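Side-chain contacts in Carboxylesterase/phospholipase family protein (Francisella tularensis subsp. tularensis, PDB 4F21), which is a serine hydrolase of the alpha/beta-hydrolase superfamily that probably cleaves carboxylic esters, as carboxylesterases and phospholipases do: residues A169-N172 / F173-K176; L197-V200 / L201-L205. All blocks are in the same frame, centred on the assembly; numbering follows the deposited sequence.

Contact 1 of 2, residues A169-N172 / F173-K176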
loop_
_atom_site.group_PDB
_atom_site.type_symbol
_atom_site.label_atom_id
_atom_site.label_comp_id
_atom_site.label_asym_id
_atom_site.label_seq_id
_atom_site.Cartn_x
_atom_site.Cartn_y
_atom_site.Cartn_z
ATOM N N ALA A 169 11.560 7.038 6.282
ATOM C CA ALA A 169 11.297 8.386 6.787
ATOM C C ALA A 169 10.259 8.396 7.905
ATOM O O ALA A 169 9.441 9.311 7.995
ATOM C CB ALA A 169 10.871 9.310 5.653
ATOM N N TRP A 170 10.301 7.371 8.752
ATOM C CA TRP A 170 9.356 7.240 9.854
ATOM C C TRP A 170 9.432 8.435 10.802
ATOM O O TRP A 170 8.446 8.785 11.444
ATOM C CB TRP A 170 9.587 5.923 10.605
ATOM C CG TRP A 170 8.736 5.751 11.834
ATOM C CD1 TRP A 170 9.154 5.801 13.132
ATOM C CD2 TRP A 170 7.325 5.503 11.877
ATOM N NE1 TRP A 170 8.093 5.598 13.978
ATOM C CE2 TRP A 170 6.959 5.414 13.234
ATOM C CE3 TRP A 170 6.338 5.349 10.900
ATOM C CZ2 TRP A 170 5.649 5.175 13.638
ATOM C CZ3 TRP A 170 5.039 5.110 11.304
ATOM C CH2 TRP A 170 4.705 5.026 12.660
ATOM N N ASP A 171 10.600 9.066 10.869
ATOM C CA ASP A 171 10.780 10.253 11.698
ATOM C C ASP A 171 10.036 11.472 11.147
ATOM O O ASP A 171 9.515 12.284 11.912
ATOM C CB ASP A 171 12.267 10.569 11.879
ATOM C CG ASP A 171 12.888 9.810 13.035
ATOM O OD1 ASP A 171 12.322 8.769 13.432
ATOM O OD2 ASP A 171 13.939 10.253 13.546
ATOM N N ASN A 172 9.987 11.594 9.824
ATOM C CA ASN A 172 9.349 12.743 9.185
ATOM C C ASN A 172 7.825 12.682 9.149
ATOM O O ASN A 172 7.161 13.715 9.045
ATOM C CB ASN A 172 9.877 12.930 7.761
ATOM C CG ASN A 172 11.185 13.691 7.718
ATOM O OD1 ASN A 172 11.506 14.453 8.630
ATOM N ND2 ASN A 172 11.943 13.496 6.651
ATOM N N PHE A 173 7.274 11.475 9.235
ATOM C CA PHE A 173 5.839 11.289 9.053
ATOM C C PHE A 173 5.105 10.835 10.317
ATOM O O PHE A 173 3.881 10.724 10.319
ATOM C CB PHE A 173 5.578 10.292 7.919
ATOM C CG PHE A 173 6.046 10.761 6.567
ATOM C CD1 PHE A 173 5.163 11.357 5.680
ATOM C CD2 PHE A 173 7.366 10.598 6.178
ATOM C CE1 PHE A 173 5.589 11.783 4.436
ATOM C CE2 PHE A 173 7.798 11.024 4.935
ATOM C CZ PHE A 173 6.909 11.618 4.065
ATOM N N LYS A 174 5.849 10.579 11.389
ATOM C CA LYS A 174 5.263 10.019 12.608
ATOM C C LYS A 174 4.332 10.980 13.349
ATOM O O LYS A 174 3.393 10.546 14.017
ATOM C CB LYS A 174 6.362 9.521 13.553
ATOM C CG LYS A 174 7.341 10.599 13.988
ATOM C CD LYS A 174 8.628 10.000 14.528
ATOM C CE LYS A 174 8.359 8.984 15.618
ATOM N NZ LYS A 174 9.625 8.379 16.107
ATOM N N GLY A 175 4.591 12.278 13.233
ATOM C CA GLY A 175 3.803 13.270 13.943
ATOM C C GLY A 175 2.553 13.688 13.193
ATOM O O GLY A 175 1.598 14.193 13.784
ATOM N N LYS A 176 2.559 13.464 11.884
ATOM C CA LYS A 176 1.466 13.893 11.023
ATOM C C LYS A 176 0.331 12.875 10.989
ATOM O O LYS A 176 -0.586 12.991 10.173
ATOM C CB LYS A 176 1.985 14.132 9.605
ATOM C CG LYS A 176 3.211 15.028 9.540
ATOM C CD LYS A 176 3.804 15.056 8.139
ATOM C CE LYS A 176 2.825 15.633 7.127
ATOM N NZ LYS A 176 2.484 17.052 7.426
#
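Ala169 and Phe173 meet across a single turn of helix, the short helix 170-173 that lies between strands 159-163 and 186-191 of this alpha/beta-hydrolase fold. Ala169 holds the N-cap position. Ala169 CB packs 3.6 Å from Phe173 CE2, and the carbonyl O of Ala169 sits at the edge of the phenyl ring, in the ring plane, near CD2. Ala169 O also accepts a backbone hydrogen bond from Asn172 N at 3.0 Å and a weak one from Phe173 N. Phe173 is the buried residue of the turn: its ring stacks with that of Tyr148 and also touches Val107 and Ile114, so it ties the turn to helices 144-150 and 111-126.

Trp170 swings its indole to the Lys174 side, CG lying opposite the backbone N (chi1 175°). Lys174 CB stands over one face of the indole, 4.2 Å from the ring plane and nearer the margin of the indole than its middle, and the two side chains run roughly crosswise. Asp171 runs beside Lys174 in the same direction; the long salt bridge between Asp171 OD1 and Lys174 NZ spans 3.8 Å, a loose pairing on an exposed surface. Asn172 closes the segment, Asn172 O lying 3.7 Å from Lys176 CD.

The Lys174 chain begins with CG lodged between its own N and C (chi1 59°), then runs extended until it bends at chi3 (-53°). That shape wraps it back over the turn, bringing Lys174 CE to 3.8 Å from Trp170 NE1.

Contact 2 of 2, residues L197-V200 / L201-L205; sequences LPEV and LGHDL
Leu201 packs back against Leu197 and Pro198 at the start of helix 199-210, and this is the close, buried side of the helix's first turn. The Leu201 CD1 branch does the touching, 3.6 Å from Leu197 CD1 and 3.8 Å from Pro198 CD. The two leucines are roughly perpendicular, whereas the proline ring and Leu201 lie side by side and point the same way. Leu201 N bonds to Pro198 O at 3.3 Å.

Around the helix from this apolar cluster, Glu199 and His203 form an i to i+4 pair. His203 N gives a backbone hydrogen bond of 2.9 Å to Glu199 O. The side chains add a second link, a His-carboxylate hydrogen bond from His203 NE2 to Glu199 OE1 at 3.1 Å. Glu199 reaches there because its CG is trans to N (chi1 -168°) and the chain stays extended beyond it. The imidazole comes in from above the carboxylate plane, and the two flat groups are 39° apart. Tyr218 backs up the pair: its OH makes a weak bond to Glu199 OE1, and its ring meets that of His203.

Val200 marks the looser side, exposed to solvent; between these two side chains, Val200 CG2 comes no nearer than 4.5 Å to Leu201 CG. Nearby, Asp204 turns its carboxylate to a salt bridge with Lys208, one turn on.

The whole start of the helix belongs to the beta-alpha-beta unit of strand 186-191, helix 199-210 and strand 216-221, with Tyr218 contributed by that last, outermost strand.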
loop_
_atom_site.group_PDB
_atom_site.type_symbol
_atom_site.label_atom_id
_atom_site.label_comp_id
_atom_site.label_asym_id
_atom_site.label_seq_id
_atom_site.Cartn_x
_atom_site.Cartn_y
_atom_site.Cartn_z
ATOM N N LEU A 197 13.931 -6.577 -0.201
ATOM C CA LEU A 197 13.290 -5.871 0.897
ATOM C C LEU A 197 13.051 -6.870 2.030
ATOM O O LEU A 197 11.968 -7.442 2.136
ATOM C CB LEU A 197 11.971 -5.264 0.412
ATOM C CG LEU A 197 11.400 -4.013 1.083
ATOM C CD1 LEU A 197 12.449 -3.298 1.911
ATOM C CD2 LEU A 197 10.845 -3.078 0.021
ATOM N N PRO A 198 14.077 -7.087 2.875
ATOM C CA PRO A 198 14.105 -8.118 3.924
ATOM C C PRO A 198 12.887 -8.101 4.849
ATOM O O PRO A 198 12.225 -7.073 4.978
ATOM C CB PRO A 198 15.381 -7.783 4.702
ATOM C CG PRO A 198 16.262 -7.130 3.696
ATOM C CD PRO A 198 15.332 -6.315 2.839
ATOM N N GLU A 199 12.615 -9.234 5.493
ATOM C CA GLU A 199 11.387 -9.426 6.262
ATOM C C GLU A 199 11.290 -8.564 7.521
ATOM O O GLU A 199 10.198 -8.128 7.901
ATOM C CB GLU A 199 11.211 -10.905 6.628
ATOM C CG GLU A 199 9.833 -11.235 7.179
ATOM C CD GLU A 199 9.761 -12.600 7.831
ATOM O OE1 GLU A 199 8.725 -12.897 8.463
ATOM O OE2 GLU A 199 10.735 -13.372 7.714
ATOM N N VAL A 200 12.429 -8.323 8.166
ATOM C CA VAL A 200 12.471 -7.526 9.394
ATOM C C VAL A 200 12.026 -6.078 9.179
ATOM O O VAL A 200 11.704 -5.371 10.133
ATOM C CB VAL A 200 13.872 -7.539 10.041
ATOM C CG1 VAL A 200 14.171 -8.909 10.629
ATOM C CG2 VAL A 200 14.933 -7.137 9.026
ATOM N N LEU A 201 12.013 -5.646 7.922
ATOM C CA LEU A 201 11.530 -4.316 7.572
ATOM C C LEU A 201 10.005 -4.312 7.465
ATOM O O LEU A 201 9.352 -3.298 7.727
ATOM C CB LEU A 201 12.178 -3.848 6.269
ATOM C CG LEU A 201 13.709 -3.802 6.319
ATOM C CD1 LEU A 201 14.297 -3.370 4.985
ATOM C CD2 LEU A 201 14.183 -2.883 7.436
ATOM N N GLY A 202 9.445 -5.455 7.080
ATOM C CA GLY A 202 8.006 -5.639 7.085
ATOM C C GLY A 202 7.515 -5.746 8.515
ATOM O O GLY A 202 6.475 -5.181 8.874
ATOM N N HIS A 203 8.271 -6.479 9.332
ATOM C CA HIS A 203 8.033 -6.512 10.769
ATOM C C HIS A 203 8.145 -5.101 11.320
ATOM O O HIS A 203 7.408 -4.725 12.224
ATOM C CB HIS A 203 9.049 -7.411 11.478
ATOM C CG HIS A 203 8.755 -8.873 11.364
ATOM N ND1 HIS A 203 7.841 -9.512 12.174
ATOM C CD2 HIS A 203 9.265 -9.826 10.548
ATOM C CE1 HIS A 203 7.794 -10.794 11.855
ATOM N NE2 HIS A 203 8.649 -11.009 10.872
ATOM N N ASP A 204 9.072 -4.325 10.768
ATOM C CA ASP A 204 9.267 -2.942 11.192
ATOM C C ASP A 204 8.038 -2.079 10.891
ATOM O O ASP A 204 7.592 -1.312 11.743
ATOM C CB ASP A 204 10.517 -2.346 10.536
ATOM C CG ASP A 204 10.844 -0.957 11.051
ATOM O OD1 ASP A 204 10.646 -0.706 12.259
ATOM O OD2 ASP A 204 11.299 -0.115 10.248
ATOM N N LEU A 205 7.497 -2.206 9.681
ATOM C CA LEU A 205 6.285 -1.481 9.304
ATOM C C LEU A 205 5.101 -1.891 10.176
ATOM O O LEU A 205 4.399 -1.039 10.726
ATOM C CB LEU A 205 5.958 -1.711 7.823
ATOM C CG LEU A 205 4.678 -1.111 7.223
ATOM C CD1 LEU A 205 4.932 -0.635 5.803
ATOM C CD2 LEU A 205 3.534 -2.118 7.229
#

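Contact 1 spans a short helix and its exit; contact 2 is the beginning of a longer one. They are met in series along the chain, with strand 186-191 between them. Their centres lie about 17 Å apart and their nearest atoms about 6 Å apart, so they do not touch. Contact 1 is a surface turn and contact 2 is partly buried: the centre of contact 1 lies about 17 Å, that of contact 2 about 14 Å, from the centre of the chain. Contact 2 is the one that adjoins the probable active site: the side chain of Leu197 touches the likely Ser140-His226-Asp194 triad, and its backbone N bonds to Asp194 OD1. Tyr166, in the loop leading to contact 1, is touched by both Leu197 and Leu201.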